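Local coordinates for protein thermospermine synthase (Medicago truncatula, PDB 6BQ3) that probably catalyses aminopropyl transfer from decarboxylated S-adenosylmethionine to spermidine, yielding thermospermine and methylthioadenosine in polyamine biosynthesis, at residues 56-61 / 72-77; 76-81 / 252-257; 86-91 / 179-184; 133-138 / 159-164. All coordinates share one frame; numbering follows the deposited sequence.

Contact 1. Residues 56-61 / 72-77. With DSH (5'-S-(3-aminopropyl)-5'-thioadenosine), chain C.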
# COMPACT_ATOMS: atom_id res chain seq x y z
N TYR A 56 11.03 -6.34 -26.45
CA TYR A 56 10.17 -7.44 -26.06
C TYR A 56 9.47 -7.21 -24.74
O TYR A 56 8.30 -7.57 -24.60
CB TYR A 56 10.98 -8.74 -26.01
CG TYR A 56 11.42 -9.13 -27.40
CD1 TYR A 56 10.53 -9.75 -28.28
CD2 TYR A 56 12.72 -8.84 -27.86
CE1 TYR A 56 10.92 -10.08 -29.58
CE2 TYR A 56 13.12 -9.16 -29.15
CZ TYR A 56 12.22 -9.79 -30.00
OH TYR A 56 12.60 -10.12 -31.27
N GLN A 57 10.18 -6.64 -23.77
CA GLN A 57 9.63 -6.47 -22.44
C GLN A 57 10.49 -5.56 -21.59
O GLN A 57 11.65 -5.29 -21.91
CB GLN A 57 9.55 -7.83 -21.76
CG GLN A 57 10.91 -8.50 -21.59
CD GLN A 57 10.88 -10.00 -21.83
OE1 GLN A 57 9.93 -10.68 -21.46
NE2 GLN A 57 11.96 -10.52 -22.42
N ASP A 58 9.90 -5.12 -20.49
CA ASP A 58 10.62 -4.46 -19.40
C ASP A 58 11.37 -5.47 -18.58
O ASP A 58 10.85 -6.54 -18.29
CB ASP A 58 9.66 -3.70 -18.49
CG ASP A 58 9.42 -2.32 -18.98
OD1 ASP A 58 8.40 -2.10 -19.66
OD2 ASP A 58 10.28 -1.45 -18.72
N ILE A 59 12.60 -5.11 -18.20
CA ILE A 59 13.50 -5.97 -17.46
C ILE A 59 13.90 -5.16 -16.23
O ILE A 59 14.12 -3.93 -16.31
CB ILE A 59 14.76 -6.31 -18.28
CG1 ILE A 59 14.37 -6.93 -19.63
CG2 ILE A 59 15.74 -7.23 -17.53
CD1 ILE A 59 15.51 -6.99 -20.63
N ALA A 60 14.02 -5.86 -15.10
CA ALA A 60 14.41 -5.26 -13.83
C ALA A 60 14.97 -6.31 -12.89
O ALA A 60 14.46 -7.43 -12.83
CB ALA A 60 13.21 -4.57 -13.22
N LEU A 61 16.06 -5.99 -12.22
CA LEU A 61 16.57 -6.77 -11.11
C LEU A 61 16.38 -5.95 -9.82
O LEU A 61 16.89 -4.84 -9.71
CB LEU A 61 18.06 -7.14 -11.26
CG LEU A 61 18.60 -8.12 -10.20
CD1 LEU A 61 17.92 -9.46 -10.33
CD2 LEU A 61 20.10 -8.37 -10.34
N VAL A 72 12.27 -9.31 -12.73
CA VAL A 72 10.91 -8.89 -13.01
C VAL A 72 10.83 -8.52 -14.48
O VAL A 72 11.61 -7.66 -14.96
CB VAL A 72 10.49 -7.71 -12.13
CG1 VAL A 72 9.11 -7.22 -12.51
CG2 VAL A 72 10.57 -8.10 -10.65
N LEU A 73 9.91 -9.17 -15.19
CA LEU A 73 9.73 -8.97 -16.65
C LEU A 73 8.35 -8.47 -16.91
O LEU A 73 7.37 -9.10 -16.49
CB LEU A 73 10.00 -10.28 -17.45
CG LEU A 73 11.39 -10.93 -17.26
CD1 LEU A 73 11.64 -12.13 -18.14
CD2 LEU A 73 12.51 -9.92 -17.45
N ASP A 74 8.27 -7.31 -17.59
CA ASP A 74 7.00 -6.64 -17.83
C ASP A 74 6.20 -6.54 -16.56
O ASP A 74 5.01 -6.82 -16.56
CB ASP A 74 6.17 -7.41 -18.89
CG ASP A 74 6.48 -7.00 -20.30
OD1 ASP A 74 6.86 -5.82 -20.52
OD2 ASP A 74 6.32 -7.85 -21.19
N GLY A 75 6.86 -6.18 -15.46
CA GLY A 75 6.20 -6.11 -14.17
C GLY A 75 5.70 -7.39 -13.53
O GLY A 75 4.89 -7.32 -12.62
N LYS A 76 6.19 -8.56 -13.95
CA LYS A 76 5.86 -9.82 -13.28
C LYS A 76 7.17 -10.41 -12.78
O LYS A 76 8.11 -10.52 -13.56
CB LYS A 76 5.17 -10.84 -14.19
CG LYS A 76 4.18 -10.29 -15.23
CD LYS A 76 2.78 -10.05 -14.71
CE LYS A 76 2.66 -8.74 -13.94
NZ LYS A 76 1.26 -8.26 -13.84
N LEU A 77 7.25 -10.72 -11.48
CA LEU A 77 8.39 -11.44 -10.93
C LEU A 77 8.44 -12.79 -11.64
O LEU A 77 7.42 -13.49 -11.76
CB LEU A 77 8.27 -11.63 -9.40
CG LEU A 77 9.53 -12.18 -8.71
CD1 LEU A 77 9.63 -11.77 -7.25
CD2 LEU A 77 9.56 -13.69 -8.75
N DSH C . 7.81 -18.87 -15.33
N1 DSH C . 10.73 -17.76 -27.80
C2 DSH C . 11.86 -17.95 -26.95
N3 DSH C . 11.89 -17.28 -25.65
C4 DSH C . 10.73 -16.40 -25.24
C5 DSH C . 9.67 -16.23 -26.06
C6 DSH C . 9.64 -16.93 -27.43
N6 DSH C . 8.53 -16.78 -28.34
N7 DSH C . 8.80 -15.41 -25.44
C8 DSH C . 9.33 -15.08 -24.24
N9 DSH C . 10.53 -15.69 -24.11
CA DSH C . 9.14 -18.42 -15.74
CB DSH C . 9.07 -17.87 -17.18
SD DSH C . 10.01 -15.48 -18.34
CG DSH C . 10.36 -17.07 -17.52
C1' DSH C . 11.40 -15.68 -23.07
C2' DSH C . 11.56 -14.32 -22.28
O2' DSH C . 12.55 -13.40 -22.97
C3' DSH C . 11.92 -14.68 -21.12
O3' DSH C . 13.36 -14.98 -20.96
C4' DSH C . 11.10 -16.09 -20.83
O4' DSH C . 10.92 -16.64 -22.00
C5' DSH C . 9.79 -15.81 -20.13
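Gln57 lies against Asp74 at the open end of an antiparallel beta hairpin formed by strands 58-64 and 70-73, with its CB 3.3 Å from Asp74 OD2. Its CG sits between the backbone N and the carbonyl carbon (chi1 62°), and a bend at chi2 turns the amide past Leu73 toward the ribose of the bound thioadenosine. NE2 donates a nearly straight bond of 3.0 Å to the ligand O2' and is also bonded to Asp134 OD2, so two acceptors fix the rotation of the amide.

Asp58 holds Asp74 at two points. Its N reaches Asp74 OD1 at 3.1 Å, coming from above the carboxylate, 60° out of the plane, while its O accepts from Asp74 N at 2.8 Å. The carboxylates of the two residues, their planes 64° apart, are near enough that each would probably raise the other's pKa slightly, although both are exposed to solvent. Asp74 belongs to the type I' turn from Leu73 to Lys76, which leads into strand 76-80.

Ile59 and Leu73 form a non-hydrogen-bonded pair whose side chains run side by side, Ile59 CG1 being 4.1 Å from Leu73 CD2. Ile59 also packs on Phe140 of helix 135-144. The other methyl of Leu73, CD1, touches the ligand sulfur SD at 3.7 Å, which makes Leu73 part of the pocket wall.

Ala60 and Val72 make the hydrogen-bonded pair that follows. Val72 N gives a straight bond of 2.9 Å to Ala60 O, whereas the return bond from Ala60 N to Val72 O, 3.0 Å long, is bent and weak.

Contact 2. Residues 76-81 / 252-257. With DSH (5'-S-(3-aminopropyl)-5'-thioadenosine), chain C.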
# COMPACT_ATOMS: atom_id res chain seq x y z
N LYS A 76 6.19 -8.56 -13.95
CA LYS A 76 5.86 -9.82 -13.28
C LYS A 76 7.17 -10.41 -12.78
O LYS A 76 8.11 -10.52 -13.56
CB LYS A 76 5.17 -10.84 -14.19
CG LYS A 76 4.18 -10.29 -15.23
CD LYS A 76 2.78 -10.05 -14.71
CE LYS A 76 2.66 -8.74 -13.94
NZ LYS A 76 1.26 -8.26 -13.84
N LEU A 77 7.25 -10.72 -11.48
CA LEU A 77 8.39 -11.44 -10.93
C LEU A 77 8.44 -12.79 -11.64
O LEU A 77 7.42 -13.49 -11.76
CB LEU A 77 8.27 -11.63 -9.40
CG LEU A 77 9.53 -12.18 -8.71
CD1 LEU A 77 9.63 -11.77 -7.25
CD2 LEU A 77 9.56 -13.69 -8.75
N GLN A 78 9.62 -13.13 -12.15
CA GLN A 78 9.79 -14.40 -12.87
C GLN A 78 10.84 -15.32 -12.24
O GLN A 78 10.82 -16.48 -12.48
CB GLN A 78 10.08 -14.13 -14.36
CG GLN A 78 8.90 -13.55 -15.15
CD GLN A 78 7.73 -14.54 -15.33
OE1 GLN A 78 7.75 -15.66 -14.80
NE2 GLN A 78 6.68 -14.10 -15.99
N SER A 79 11.70 -14.82 -11.39
CA SER A 79 12.67 -15.64 -10.69
C SER A 79 13.03 -14.90 -9.41
O SER A 79 13.19 -13.69 -9.44
CB SER A 79 13.92 -15.81 -11.56
OG SER A 79 14.95 -16.58 -10.93
N ALA A 80 13.15 -15.60 -8.28
CA ALA A 80 13.68 -14.95 -7.06
C ALA A 80 14.77 -15.81 -6.50
O ALA A 80 14.65 -17.03 -6.49
CB ALA A 80 12.60 -14.72 -6.00
N GLU A 81 15.80 -15.15 -6.02
CA GLU A 81 17.01 -15.79 -5.53
C GLU A 81 16.66 -16.87 -4.49
O GLU A 81 17.22 -17.95 -4.55
CB GLU A 81 17.88 -14.73 -4.90
CG GLU A 81 19.18 -15.23 -4.31
CD GLU A 81 20.03 -14.13 -3.71
OE1 GLU A 81 19.54 -12.98 -3.53
OE2 GLU A 81 21.20 -14.41 -3.40
N PRO A 252 6.81 -19.58 -3.15
CA PRO A 252 6.43 -18.41 -2.34
C PRO A 252 6.52 -17.10 -3.11
O PRO A 252 5.56 -16.34 -3.07
CB PRO A 252 7.40 -18.45 -1.16
CG PRO A 252 7.76 -19.90 -1.04
CD PRO A 252 7.77 -20.46 -2.45
N SER A 253 7.57 -16.89 -3.90
CA SER A 253 7.75 -15.64 -4.67
C SER A 253 6.72 -15.42 -5.79
O SER A 253 6.58 -14.30 -6.26
CB SER A 253 9.17 -15.51 -5.22
OG SER A 253 9.45 -16.45 -6.22
N TYR A 254 6.06 -16.49 -6.21
CA TYR A 254 5.00 -16.45 -7.20
C TYR A 254 3.65 -16.30 -6.54
O TYR A 254 2.67 -16.16 -7.25
CB TYR A 254 4.99 -17.72 -8.06
CG TYR A 254 6.06 -17.85 -9.13
CD1 TYR A 254 7.17 -16.99 -9.20
CD2 TYR A 254 5.97 -18.86 -10.07
CE1 TYR A 254 8.13 -17.15 -10.19
CE2 TYR A 254 6.91 -19.02 -11.07
CZ TYR A 254 7.99 -18.17 -11.14
OH TYR A 254 8.94 -18.35 -12.14
N ALA A 255 3.60 -16.34 -5.19
CA ALA A 255 2.36 -16.19 -4.43
C ALA A 255 1.33 -17.24 -4.83
O ALA A 255 0.15 -17.01 -4.70
CB ALA A 255 1.78 -14.77 -4.61
N ASP A 256 1.76 -18.42 -5.27
CA ASP A 256 0.82 -19.46 -5.60
C ASP A 256 1.50 -20.79 -5.70
O ASP A 256 2.70 -20.87 -5.73
CB ASP A 256 0.12 -19.17 -6.94
CG ASP A 256 -1.34 -19.70 -7.01
OD1 ASP A 256 -1.71 -20.59 -6.22
OD2 ASP A 256 -2.09 -19.24 -7.93
N ILE A 257 0.68 -21.84 -5.72
CA ILE A 257 1.09 -23.11 -6.25
C ILE A 257 1.32 -22.91 -7.74
O ILE A 257 0.51 -22.26 -8.42
CB ILE A 257 0.02 -24.19 -6.03
CG1 ILE A 257 -0.33 -24.37 -4.56
CG2 ILE A 257 0.49 -25.52 -6.60
CD1 ILE A 257 0.89 -24.60 -3.71
N DSH C . 7.81 -18.87 -15.33
N1 DSH C . 10.73 -17.76 -27.80
C2 DSH C . 11.86 -17.95 -26.95
N3 DSH C . 11.89 -17.28 -25.65
C4 DSH C . 10.73 -16.40 -25.24
C5 DSH C . 9.67 -16.23 -26.06
C6 DSH C . 9.64 -16.93 -27.43
N6 DSH C . 8.53 -16.78 -28.34
N7 DSH C . 8.80 -15.41 -25.44
C8 DSH C . 9.33 -15.08 -24.24
N9 DSH C . 10.53 -15.69 -24.11
CA DSH C . 9.14 -18.42 -15.74
CB DSH C . 9.07 -17.87 -17.18
SD DSH C . 10.01 -15.48 -18.34
CG DSH C . 10.36 -17.07 -17.52
C1' DSH C . 11.40 -15.68 -23.07
C2' DSH C . 11.56 -14.32 -22.28
O2' DSH C . 12.55 -13.40 -22.97
C3' DSH C . 11.92 -14.68 -21.12
O3' DSH C . 13.36 -14.98 -20.96
C4' DSH C . 11.10 -16.09 -20.83
O4' DSH C . 10.92 -16.64 -22.00
C5' DSH C . 9.79 -15.81 -20.13
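The phenol ring of Tyr254 turns its edge to strand 76-80: Gln78 O lies in the ring plane beside the hydroxyl, and Leu77 CD2 and Ser79 N are also near that plane along the edge. Leu77 CD2 is 4.0 Å from Tyr254 CE1, an apolar contact at the rim of the ring. Trp258 meets the same tyrosine edge-to-face. Tyr254 OH donates to Gln78 O over 2.7 Å, approaching from above the carbonyl plane, 39° out of it.

The flat amide of Gln78 is directed differently. Its CG is 3.9 Å from the ligand SD, and a bend at chi2 (-68°) turns the amide along the aminopropyl arm toward the amine. Gln78 OE1 then lies 3.3 Å from the ligand amine N, a weak hydrogen bond, and Tyr254 OH makes a second weak one to the same nitrogen at 3.4 Å. The end of the arm is thus approached by two oxygens, one from each segment.

Gln78 and Ser79 both face Leu71, forming a classic beta bulge in the strand at one margin of the N-terminal antiparallel sheet. That strand meets the 3-10 segment 252-254, which lies between strands 243-251 and 256-264 of the Rossmann-like domain. A neighbouring subunit adds to the surroundings, its Ile223 packing on Pro252 and its His250 on Asp256.

Around the bulge, Ser253 packs on the strand through its CB and hydroxyl. Ser253 OG, hydrogen-bonded to Asp83, rests 3.6 Å from Ala80 CB and 3.7 Å from Leu77 CD2, and Phe67 packs on both Ala80 and Ser253.

Contact 3. Residues 86-91 / 179-184. With DSH (5'-S-(3-aminopropyl)-5'-thioadenosine), chain C.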
# COMPACT_ATOMS: atom_id res chain seq x y z
N ILE A 86 13.28 -24.16 -6.53
CA ILE A 86 12.12 -25.04 -6.50
C ILE A 86 11.52 -25.10 -7.91
O ILE A 86 11.23 -26.17 -8.44
CB ILE A 86 11.03 -24.50 -5.53
CG1 ILE A 86 11.64 -24.31 -4.10
CG2 ILE A 86 9.81 -25.43 -5.57
CD1 ILE A 86 10.68 -23.59 -3.16
N TYR A 87 11.29 -23.93 -8.49
CA TYR A 87 10.78 -23.86 -9.84
C TYR A 87 11.65 -24.66 -10.81
O TYR A 87 11.13 -25.43 -11.63
CB TYR A 87 10.65 -22.39 -10.27
CG TYR A 87 10.23 -22.21 -11.71
CD1 TYR A 87 8.88 -22.14 -12.07
CD2 TYR A 87 11.17 -22.16 -12.74
CE1 TYR A 87 8.48 -22.00 -13.40
CE2 TYR A 87 10.78 -22.05 -14.08
CZ TYR A 87 9.43 -21.94 -14.39
OH TYR A 87 9.03 -21.78 -15.69
N HIS A 88 12.97 -24.47 -10.73
CA HIS A 88 13.87 -25.03 -11.72
C HIS A 88 14.17 -26.51 -11.52
O HIS A 88 14.26 -27.26 -12.50
CB HIS A 88 15.11 -24.13 -11.84
CG HIS A 88 14.79 -22.78 -12.38
ND1 HIS A 88 14.74 -21.63 -11.61
CD2 HIS A 88 14.45 -22.40 -13.63
CE1 HIS A 88 14.38 -20.61 -12.37
NE2 HIS A 88 14.21 -21.05 -13.61
N GLU A 89 14.23 -26.97 -10.28
CA GLU A 89 14.28 -28.42 -10.03
C GLU A 89 13.03 -29.13 -10.55
O GLU A 89 13.13 -30.20 -11.12
CB GLU A 89 14.48 -28.74 -8.56
CG GLU A 89 15.89 -28.36 -8.13
CD GLU A 89 16.26 -28.85 -6.77
OE1 GLU A 89 15.48 -29.63 -6.21
OE2 GLU A 89 17.35 -28.46 -6.26
N CYS A 90 11.88 -28.54 -10.28
CA CYS A 90 10.60 -29.14 -10.65
C CYS A 90 10.43 -29.15 -12.15
O CYS A 90 9.89 -30.08 -12.70
CB CYS A 90 9.46 -28.35 -9.98
SG CYS A 90 9.26 -28.79 -8.23
N LEU A 91 10.86 -28.09 -12.81
CA LEU A 91 10.72 -27.98 -14.26
C LEU A 91 11.59 -29.01 -14.95
O LEU A 91 11.17 -29.61 -15.95
CB LEU A 91 11.13 -26.57 -14.78
CG LEU A 91 11.17 -26.38 -16.31
CD1 LEU A 91 9.82 -26.56 -16.92
CD2 LEU A 91 11.71 -24.99 -16.70
N VAL A 179 12.06 -28.45 -23.27
CA VAL A 179 11.59 -27.77 -22.05
C VAL A 179 10.97 -26.41 -22.40
O VAL A 179 11.61 -25.55 -23.01
CB VAL A 179 12.75 -27.53 -21.10
CG1 VAL A 179 12.28 -26.85 -19.81
CG2 VAL A 179 13.43 -28.84 -20.78
N GLY A 180 9.74 -26.20 -21.99
CA GLY A 180 9.07 -24.91 -22.18
C GLY A 180 9.21 -24.12 -20.92
O GLY A 180 8.62 -24.49 -19.90
N ASP A 181 10.00 -23.05 -20.98
CA ASP A 181 10.31 -22.20 -19.83
C ASP A 181 9.91 -20.81 -20.31
O ASP A 181 10.65 -19.83 -20.15
CB ASP A 181 11.81 -22.31 -19.49
CG ASP A 181 12.21 -21.62 -18.17
OD1 ASP A 181 11.33 -21.26 -17.36
OD2 ASP A 181 13.42 -21.45 -17.94
N LEU A 182 8.70 -20.75 -20.86
CA LEU A 182 8.10 -19.51 -21.34
C LEU A 182 7.19 -18.86 -20.29
O LEU A 182 6.87 -19.45 -19.25
CB LEU A 182 7.28 -19.79 -22.58
CG LEU A 182 8.04 -20.42 -23.74
CD1 LEU A 182 7.07 -21.00 -24.75
CD2 LEU A 182 8.99 -19.41 -24.39
N ALA A 183 6.78 -17.62 -20.56
CA ALA A 183 5.73 -16.96 -19.75
C ALA A 183 4.39 -17.59 -20.10
O ALA A 183 4.26 -18.16 -21.16
CB ALA A 183 5.71 -15.45 -20.00
N ASP A 184 3.39 -17.48 -19.22
CA ASP A 184 2.09 -18.13 -19.46
C ASP A 184 1.48 -17.70 -20.79
O ASP A 184 1.82 -16.64 -21.31
CB ASP A 184 1.09 -17.74 -18.36
CG ASP A 184 1.49 -18.28 -16.99
OD1 ASP A 184 2.41 -19.11 -16.89
OD2 ASP A 184 0.90 -17.83 -16.02
N DSH C . 7.81 -18.87 -15.33
N1 DSH C . 10.73 -17.76 -27.80
C2 DSH C . 11.86 -17.95 -26.95
N3 DSH C . 11.89 -17.28 -25.65
C4 DSH C . 10.73 -16.40 -25.24
C5 DSH C . 9.67 -16.23 -26.06
C6 DSH C . 9.64 -16.93 -27.43
N6 DSH C . 8.53 -16.78 -28.34
N7 DSH C . 8.80 -15.41 -25.44
C8 DSH C . 9.33 -15.08 -24.24
N9 DSH C . 10.53 -15.69 -24.11
CA DSH C . 9.14 -18.42 -15.74
CB DSH C . 9.07 -17.87 -17.18
SD DSH C . 10.01 -15.48 -18.34
CG DSH C . 10.36 -17.07 -17.52
C1' DSH C . 11.40 -15.68 -23.07
C2' DSH C . 11.56 -14.32 -22.28
O2' DSH C . 12.55 -13.40 -22.97
C3' DSH C . 11.92 -14.68 -21.12
O3' DSH C . 13.36 -14.98 -20.96
C4' DSH C . 11.10 -16.09 -20.83
O4' DSH C . 10.92 -16.64 -22.00
C5' DSH C . 9.79 -15.81 -20.13
O HOH W 1 13.22 -19.80 -15.74
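Tyr87 and Asp181, the predicted proton acceptor, are joined by a hydrogen bond: Tyr87 OH donates to Asp181 OD1 over 2.9 Å, meeting that oxygen nearly along its C-O axis. Ring and carboxylate planes are 32° apart, and OD1 lies at the edge of the phenol. The hydroxyl also receives a weak bond of 3.2 Å from the ligand amine N. A phenylalanine in place of Tyr87 would probably leave OD1 without this donor and the ligand amine without one of its weak acceptors.

A water bridges His88 and the second carboxylate oxygen: it lies 2.7 Å from His88 NE2 and donates to Asp181 OD2 over 2.8 Å. A hydrogen bond from His88 ND1 to Glu84 O fixes the imidazole. Thr115 OG1 is hydrogen-bonded to OD2, so both carboxylate oxygens are held.

Among apolar contacts, Leu91, with CG anti to the backbone N (chi1 173°), touches both Val179 CG1 and Asp181 CG through CD2, 3.7 Å from each.

The axes of helix 86-91 and strand 179-181 pass 10.7 Å apart, nearly antiparallel. Strand 175-181 lies between 104-107 and 212-220 in the Rossmann-like sheet, while helix 114-120 and Trp260 of strand 256-264 also pack against Leu91.

Contact 4. Residues 133-138 / 159-164. With DSH (5'-S-(3-aminopropyl)-5'-thioadenosine), chain C.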
# COMPACT_ATOMS: atom_id res chain seq x y z
N ILE A 133 14.14 -15.38 -26.94
CA ILE A 133 13.88 -14.33 -27.92
C ILE A 133 14.61 -13.00 -27.57
O ILE A 133 14.81 -12.15 -28.45
CB ILE A 133 12.36 -14.17 -28.10
CG1 ILE A 133 12.03 -13.52 -29.44
CG2 ILE A 133 11.72 -13.43 -26.93
CD1 ILE A 133 10.54 -13.54 -29.73
N ASP A 134 15.04 -12.85 -26.31
CA ASP A 134 15.52 -11.57 -25.78
C ASP A 134 16.98 -11.66 -25.32
O ASP A 134 17.30 -12.02 -24.18
CB ASP A 134 14.59 -11.07 -24.65
CG ASP A 134 14.70 -9.57 -24.42
OD1 ASP A 134 15.74 -8.98 -24.77
OD2 ASP A 134 13.73 -8.96 -23.91
N GLU A 135 17.87 -11.25 -26.22
CA GLU A 135 19.31 -11.19 -25.94
C GLU A 135 19.60 -10.39 -24.65
O GLU A 135 20.46 -10.76 -23.84
CB GLU A 135 20.02 -10.59 -27.16
CG GLU A 135 21.53 -10.58 -27.08
CD GLU A 135 22.19 -10.28 -28.41
OE1 GLU A 135 21.74 -9.34 -29.12
OE2 GLU A 135 23.14 -10.98 -28.75
N GLU A 136 18.83 -9.33 -24.43
CA GLU A 136 19.09 -8.44 -23.30
C GLU A 136 18.82 -9.18 -21.99
O GLU A 136 19.62 -9.07 -21.07
CB GLU A 136 18.33 -7.09 -23.41
CG GLU A 136 18.25 -6.43 -24.82
CD GLU A 136 19.56 -6.39 -25.63
OE1 GLU A 136 20.65 -6.55 -25.04
OE2 GLU A 136 19.50 -6.18 -26.89
N VAL A 137 17.78 -10.00 -21.93
CA VAL A 137 17.50 -10.80 -20.72
C VAL A 137 18.70 -11.68 -20.43
O VAL A 137 19.16 -11.77 -19.30
CB VAL A 137 16.26 -11.73 -20.88
CG1 VAL A 137 16.16 -12.74 -19.73
CG2 VAL A 137 14.98 -10.94 -20.96
N VAL A 138 19.17 -12.35 -21.48
CA VAL A 138 20.31 -13.25 -21.37
C VAL A 138 21.54 -12.51 -20.90
O VAL A 138 22.20 -12.94 -19.95
CB VAL A 138 20.64 -13.90 -22.73
CG1 VAL A 138 21.94 -14.72 -22.63
CG2 VAL A 138 19.48 -14.76 -23.18
N VAL A 159 23.75 -20.87 -26.58
CA VAL A 159 22.76 -19.83 -26.50
C VAL A 159 22.36 -19.44 -27.92
O VAL A 159 23.22 -19.21 -28.79
CB VAL A 159 23.24 -18.59 -25.73
CG1 VAL A 159 22.15 -17.53 -25.73
CG2 VAL A 159 23.62 -18.98 -24.30
N VAL A 160 21.05 -19.36 -28.14
CA VAL A 160 20.49 -19.00 -29.43
C VAL A 160 19.53 -17.86 -29.16
O VAL A 160 18.66 -18.00 -28.29
CB VAL A 160 19.75 -20.21 -30.02
CG1 VAL A 160 19.10 -19.88 -31.36
CG2 VAL A 160 20.73 -21.39 -30.22
N ILE A 161 19.69 -16.73 -29.85
CA ILE A 161 18.77 -15.60 -29.70
C ILE A 161 17.77 -15.65 -30.85
O ILE A 161 18.06 -15.20 -31.95
CB ILE A 161 19.53 -14.25 -29.63
CG1 ILE A 161 20.56 -14.28 -28.47
CG2 ILE A 161 18.57 -13.04 -29.51
CD1 ILE A 161 20.02 -14.72 -27.11
N ASN A 162 16.59 -16.21 -30.56
CA ASN A 162 15.48 -16.36 -31.52
C ASN A 162 14.16 -16.64 -30.78
O ASN A 162 14.12 -17.09 -29.60
CB ASN A 162 15.75 -17.53 -32.49
CG ASN A 162 15.06 -17.38 -33.86
OD1 ASN A 162 14.33 -16.43 -34.12
ND2 ASN A 162 15.34 -18.33 -34.76
N ASP A 163 13.07 -16.42 -31.51
CA ASP A 163 11.78 -17.00 -31.18
C ASP A 163 11.90 -18.53 -31.31
O ASP A 163 12.22 -19.02 -32.35
CB ASP A 163 10.68 -16.42 -32.11
CG ASP A 163 9.42 -17.26 -32.13
OD1 ASP A 163 8.87 -17.54 -31.05
OD2 ASP A 163 9.02 -17.69 -33.23
N ALA A 164 11.61 -19.26 -30.24
CA ALA A 164 11.79 -20.72 -30.21
C ALA A 164 10.94 -21.43 -31.25
O ALA A 164 11.33 -22.48 -31.72
CB ALA A 164 11.49 -21.29 -28.84
N DSH C . 7.81 -18.87 -15.33
N1 DSH C . 10.73 -17.76 -27.80
C2 DSH C . 11.86 -17.95 -26.95
N3 DSH C . 11.89 -17.28 -25.65
C4 DSH C . 10.73 -16.40 -25.24
C5 DSH C . 9.67 -16.23 -26.06
C6 DSH C . 9.64 -16.93 -27.43
N6 DSH C . 8.53 -16.78 -28.34
N7 DSH C . 8.80 -15.41 -25.44
C8 DSH C . 9.33 -15.08 -24.24
N9 DSH C . 10.53 -15.69 -24.11
CA DSH C . 9.14 -18.42 -15.74
CB DSH C . 9.07 -17.87 -17.18
SD DSH C . 10.01 -15.48 -18.34
CG DSH C . 10.36 -17.07 -17.52
C1' DSH C . 11.40 -15.68 -23.07
C2' DSH C . 11.56 -14.32 -22.28
O2' DSH C . 12.55 -13.40 -22.97
C3' DSH C . 11.92 -14.68 -21.12
O3' DSH C . 13.36 -14.98 -20.96
C4' DSH C . 11.10 -16.09 -20.83
O4' DSH C . 10.92 -16.64 -22.00
C5' DSH C . 9.79 -15.81 -20.13
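Ile133 and Asn162 bring two backbones together, their CA atoms 4.4 Å apart and Ile133 CA making a CH...O contact to Asn162 O, where the chain leaves the parallel neighbours 127-132 and 157-161 of the Rossmann-like sheet. Both turns lie at the C-terminal ends of these strands, the usual nucleotide site of this fold.

With Ile133 CG1 anti to the backbone N (chi1 -158°), CG2 projects over the adenine face, 3.6 Å from ligand C4, while CD1 lies 3.7 Å from Asp163 CB, the two side chains running alongside. Leu182 CD2 covers the opposite face of the purine. Cutting Ile133 back to an alanine is likely to uncover much of this adenine face and open a gap beside Asp163, leaving the base freer to shift.

The side chains of Glu135 and Ile161 cross at about a right angle, with Glu135 CB 3.7 Å from Ile161 CG2. Ile161 CD1 touches Val138 CG2 at 4.0 Å, and Val138 CG1 lies beside Val159 CG1, the two side chains pointing opposite ways, pinning the start of helix 135-144 to the outer strand. Asp134 N-caps that helix through a weak bond from Glu136 N.

At the base, Asp163 OD1 accepts from ligand N6 at 2.8 Å, and OD2 caps the following helix at Ala166 N. Ala164 N donates almost straight to ligand N1, 3.0 Å away. Accepting from the amino group and donating to N1 reads the Watson-Crick edge of adenine, and a base with a carbonyl at position 6 would probably set its oxygen against the Asp163 carboxylate.

The four contacts surround one ligand, 5'-S-(3-aminopropyl)-5'-thioadenosine, from base to amine. Contact 4 holds the adenine and contact 1 the ribose and sulfur; their centres are about 15 Å apart, and they meet where Tyr56 CE1 packs on Ile133 CD1 at 3.5 Å. Contact 2 continues from contact 1 along strand 76-80, sharing Lys76 and Leu77. Its centre lies about 12 Å from that of contact 3, where Tyr254 OH packs on Tyr87 CD1 at 3.8 Å beside the ligand amine and the predicted proton acceptor Asp181. Contacts 2 and 4, with centres about 22 Å apart, do not touch, and mark the two ends of the bound molecule.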